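Membrane-fusion protein (Streptococcus pneumoniae, PDB 5XU0) probably serves as the membrane fusion subunit of a MacAB-like efflux pump, forming part of the channel through which substrates leave the cell. Local coordinates at residues Thr210-Ile216 against Pro240-Thr246. The protein carries 2 engineered substitutions. Residue numbers count along the deposited sequence, not the author numbering.
Sequences TGKLSYI and PYTIDVT
Backbone hydrogen bonds tie strand 210-216 to strand 240-246, which runs antiparallel at 152° with the axes 4.3 Å apart at closest approach. Lys212 and Asp244 form a hydrogen-bonded pair, Lys212 N to Asp244 O and Asp244 N to Lys212 O both 3.1 Å. A classic bulge follows: Ser214, with helix-like phi/psi of -113/-25°, and Tyr215 both face Thr242, whose O accepts from Ser214 N (3.2 Å) and Tyr215 N (3.0 Å), while Thr242 N donates to Tyr215 O (2.9 Å). The bulge turns the Ser214 side chain (chi1 p) toward the partner strand, where OG donates to Asp244 OD2 at a very short 2.4 Å, although the position of OD2 is less certain. On the face bearing Leu213, Ile243 and Tyr241, Leu213 CD2 packs 3.5 Å from Ile243 CG2 and 4.1 Å from Tyr241 CD2. Met260 of strand 257-262 also touches Ile243 and Tyr241, and Tyr241 OH hydrogen-bonds to Ser6 O of strand 3-10. This bulged hairpin pairing belongs to the closed six-stranded antiparallel beta-barrel domain characteristic of membrane fusion proteins.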
ATOM      1  N   THR B 210     -13.929 -33.408 -32.481  1.00 91.08           N
ATOM      2  CA  THR B 210     -12.577 -33.932 -32.572  1.00 96.15           C
ATOM      3  C   THR B 210     -11.596 -32.859 -32.114  1.00 96.24           C
ATOM      4  O   THR B 210     -11.957 -31.693 -31.935  1.00 97.30           O
ATOM      5  CB  THR B 210     -12.251 -34.392 -34.001  1.00 99.31           C
ATOM      6  OG1 THR B 210     -10.850 -34.673 -34.108  1.00107.67           O
ATOM      7  CG2 THR B 210     -12.634 -33.319 -35.008  1.00 97.66           C
ATOM      8  N   GLY B 211     -10.347 -33.265 -31.918  1.00 89.08           N
ATOM      9  CA  GLY B 211      -9.322 -32.352 -31.446  1.00 75.25           C
ATOM     10  C   GLY B 211      -7.991 -33.063 -31.344  1.00 87.73           C
ATOM     11  O   GLY B 211      -7.883 -34.268 -31.597  1.00 93.34           O
ATOM     12  N   LYS B 212      -6.968 -32.297 -30.959  1.00 77.26           N
ATOM     13  CA  LYS B 212      -5.596 -32.787 -30.907  1.00 83.70           C
ATOM     14  C   LYS B 212      -4.914 -32.360 -29.614  1.00 88.92           C
ATOM     15  O   LYS B 212      -5.040 -31.211 -29.186  1.00 96.75           O
ATOM     16  CB  LYS B 212      -4.761 -32.273 -32.093  1.00 90.08           C
ATOM     17  CG  LYS B 212      -5.229 -32.668 -33.493  1.00100.66           C
ATOM     18  CD  LYS B 212      -4.401 -31.917 -34.543  1.00127.50           C
ATOM     19  CE  LYS B 212      -5.248 -31.328 -35.664  1.00128.20           C
ATOM     20  NZ  LYS B 212      -4.568 -30.185 -36.337  1.00110.85           N
ATOM     21  N   LEU B 213      -4.157 -33.283 -29.019  1.00 90.68           N
ATOM     22  CA  LEU B 213      -3.363 -32.995 -27.826  1.00 89.73           C
ATOM     23  C   LEU B 213      -2.228 -32.045 -28.191  1.00 92.14           C
ATOM     24  O   LEU B 213      -1.323 -32.412 -28.948  1.00 87.75           O
ATOM     25  CB  LEU B 213      -2.814 -34.292 -27.238  1.00 83.37           C
ATOM     26  CG  LEU B 213      -3.281 -34.767 -25.863  1.00 89.25           C
ATOM     27  CD1 LEU B 213      -2.439 -35.946 -25.433  1.00 95.24           C
ATOM     28  CD2 LEU B 213      -3.188 -33.661 -24.828  1.00 91.83           C
ATOM     29  N   SER B 214      -2.258 -30.827 -27.646  1.00 90.32           N
ATOM     30  CA  SER B 214      -1.255 -29.828 -27.988  1.00 88.27           C
ATOM     31  C   SER B 214      -0.317 -29.460 -26.849  1.00 96.66           C
ATOM     32  O   SER B 214       0.798 -29.006 -27.126  1.00103.13           O
ATOM     33  CB  SER B 214      -1.925 -28.548 -28.505  1.00 78.28           C
ATOM     34  OG  SER B 214      -2.440 -27.773 -27.437  1.00 89.23           O
ATOM     35  N   TYR B 215      -0.720 -29.628 -25.587  1.00 94.67           N
ATOM     36  CA  TYR B 215       0.205 -29.285 -24.511  1.00 84.88           C
ATOM     37  C   TYR B 215       0.013 -30.205 -23.312  1.00 96.22           C
ATOM     38  O   TYR B 215      -1.101 -30.335 -22.790  1.00 82.14           O
ATOM     39  CB  TYR B 215       0.040 -27.815 -24.107  1.00 82.96           C
ATOM     40  CG  TYR B 215       0.642 -27.443 -22.770  1.00 80.66           C
ATOM     41  CD1 TYR B 215      -0.164 -27.022 -21.724  1.00 87.47           C
ATOM     42  CD2 TYR B 215       2.017 -27.504 -22.556  1.00 83.41           C
ATOM     43  CE1 TYR B 215       0.373 -26.674 -20.499  1.00 87.24           C
ATOM     44  CE2 TYR B 215       2.566 -27.157 -21.329  1.00 88.56           C
ATOM     45  CZ  TYR B 215       1.735 -26.743 -20.305  1.00 85.94           C
ATOM     46  OH  TYR B 215       2.264 -26.395 -19.081  1.00 88.06           O
ATOM     47  N   ILE B 216       1.113 -30.831 -22.888  1.00 90.06           N
ATOM     48  CA  ILE B 216       1.169 -31.709 -21.721  1.00 86.22           C
ATOM     49  C   ILE B 216       2.281 -31.196 -20.815  1.00 81.23           C
ATOM     50  O   ILE B 216       3.447 -31.156 -21.225  1.00 80.07           O
ATOM     51  CB  ILE B 216       1.433 -33.174 -22.108  1.00 84.13           C
ATOM     52  CG1 ILE B 216       0.219 -33.779 -22.815  1.00 81.75           C
ATOM     53  CG2 ILE B 216       1.807 -33.990 -20.880  1.00 82.70           C
ATOM     54  CD1 ILE B 216       0.532 -35.075 -23.533  1.00 95.76           C
ATOM     55  N   PRO B 240      -1.371 -30.356 -15.788  1.00 87.09           N
ATOM     56  CA  PRO B 240      -2.357 -29.783 -16.713  1.00 82.72           C
ATOM     57  C   PRO B 240      -2.074 -30.138 -18.167  1.00 72.30           C
ATOM     58  O   PRO B 240      -0.923 -30.203 -18.603  1.00 77.58           O
ATOM     59  CB  PRO B 240      -2.221 -28.274 -16.475  1.00 81.38           C
ATOM     60  CG  PRO B 240      -0.824 -28.095 -16.006  1.00 78.70           C
ATOM     61  CD  PRO B 240      -0.471 -29.333 -15.226  1.00 79.07           C
ATOM     62  N   TYR B 241      -3.153 -30.377 -18.915  1.00 79.45           N
ATOM     63  CA  TYR B 241      -3.113 -30.622 -20.351  1.00 81.57           C
ATOM     64  C   TYR B 241      -4.119 -29.707 -21.034  1.00 82.36           C
ATOM     65  O   TYR B 241      -5.149 -29.336 -20.448  1.00 82.74           O
ATOM     66  CB  TYR B 241      -3.463 -32.074 -20.708  1.00 79.65           C
ATOM     67  CG  TYR B 241      -4.957 -32.291 -20.731  1.00 82.32           C
ATOM     68  CD1 TYR B 241      -5.643 -32.522 -19.558  1.00 80.52           C
ATOM     69  CD2 TYR B 241      -5.686 -32.240 -21.914  1.00 71.50           C
ATOM     70  CE1 TYR B 241      -7.001 -32.705 -19.544  1.00 78.76           C
ATOM     71  CE2 TYR B 241      -7.061 -32.416 -21.909  1.00 79.61           C
ATOM     72  CZ  TYR B 241      -7.713 -32.649 -20.715  1.00 83.34           C
ATOM     73  OH  TYR B 241      -9.075 -32.836 -20.683  1.00 93.37           O
ATOM     74  N   THR B 242      -3.825 -29.360 -22.288  1.00 82.96           N
ATOM     75  CA  THR B 242      -4.749 -28.583 -23.105  1.00 95.30           C
ATOM     76  C   THR B 242      -4.739 -29.155 -24.516  1.00 87.56           C
ATOM     77  O   THR B 242      -3.666 -29.439 -25.070  1.00 92.52           O
ATOM     78  CB  THR B 242      -4.371 -27.081 -23.188  1.00 79.05           C
ATOM     79  OG1 THR B 242      -3.230 -26.943 -24.035  1.00107.95           O
ATOM     80  CG2 THR B 242      -3.974 -26.506 -21.849  1.00101.48           C
ATOM     81  N   ILE B 243      -5.932 -29.321 -25.096  1.00 74.49           N
ATOM     82  CA  ILE B 243      -6.055 -29.741 -26.486  1.00 94.00           C
ATOM     83  C   ILE B 243      -6.832 -28.682 -27.259  1.00 92.43           C
ATOM     84  O   ILE B 243      -7.738 -28.019 -26.729  1.00 88.87           O
ATOM     85  CB  ILE B 243      -6.724 -31.132 -26.647  1.00100.05           C
ATOM     86  CG1 ILE B 243      -8.247 -31.012 -26.660  1.00 89.28           C
ATOM     87  CG2 ILE B 243      -6.279 -32.096 -25.563  1.00 97.19           C
ATOM     88  CD1 ILE B 243      -8.976 -32.332 -26.663  1.00 98.82           C
ATOM     89  N   ASP B 244      -6.453 -28.527 -28.530  1.00 95.47           N
ATOM     90  CA  ASP B 244      -7.085 -27.596 -29.458  1.00 95.17           C
ATOM     91  C   ASP B 244      -8.154 -28.339 -30.248  1.00 93.48           C
ATOM     92  O   ASP B 244      -7.868 -29.369 -30.871  1.00 95.91           O
ATOM     93  CB  ASP B 244      -6.055 -26.991 -30.416  1.00 84.80           C
ATOM     94  CG  ASP B 244      -4.842 -26.434 -29.699  1.00105.45           C
ATOM     95  OD1 ASP B 244      -4.367 -25.340 -30.077  1.00102.99           O
ATOM     96  OD2 ASP B 244      -4.369 -27.087 -28.750  1.00112.28           O
ATOM     97  N   VAL B 245      -9.382 -27.815 -30.229  1.00 86.22           N
ATOM     98  CA  VAL B 245     -10.465 -28.453 -30.966  1.00 83.52           C
ATOM     99  C   VAL B 245     -10.243 -28.265 -32.459  1.00 88.54           C
ATOM    100  O   VAL B 245      -9.711 -27.240 -32.909  1.00107.78           O
ATOM    101  CB  VAL B 245     -11.835 -27.904 -30.529  1.00 81.10           C
ATOM    102  CG1 VAL B 245     -11.904 -27.807 -29.020  1.00 91.15           C
ATOM    103  CG2 VAL B 245     -12.113 -26.553 -31.167  1.00101.60           C
ATOM    104  N   THR B 246     -10.624 -29.271 -33.234  1.00 92.97           N
ATOM    105  CA  THR B 246     -10.400 -29.271 -34.667  1.00 82.08           C
ATOM    106  C   THR B 246     -11.723 -29.541 -35.364  1.00101.12           C
ATOM    107  O   THR B 246     -12.681 -30.028 -34.755  1.00 97.63           O
ATOM    108  CB  THR B 246      -9.360 -30.323 -35.078  1.00 80.15           C
ATOM    109  OG1 THR B 246      -9.906 -31.634 -34.894  1.00 86.03           O
ATOM    110  CG2 THR B 246      -8.108 -30.184 -34.226  1.00 77.36           C
TER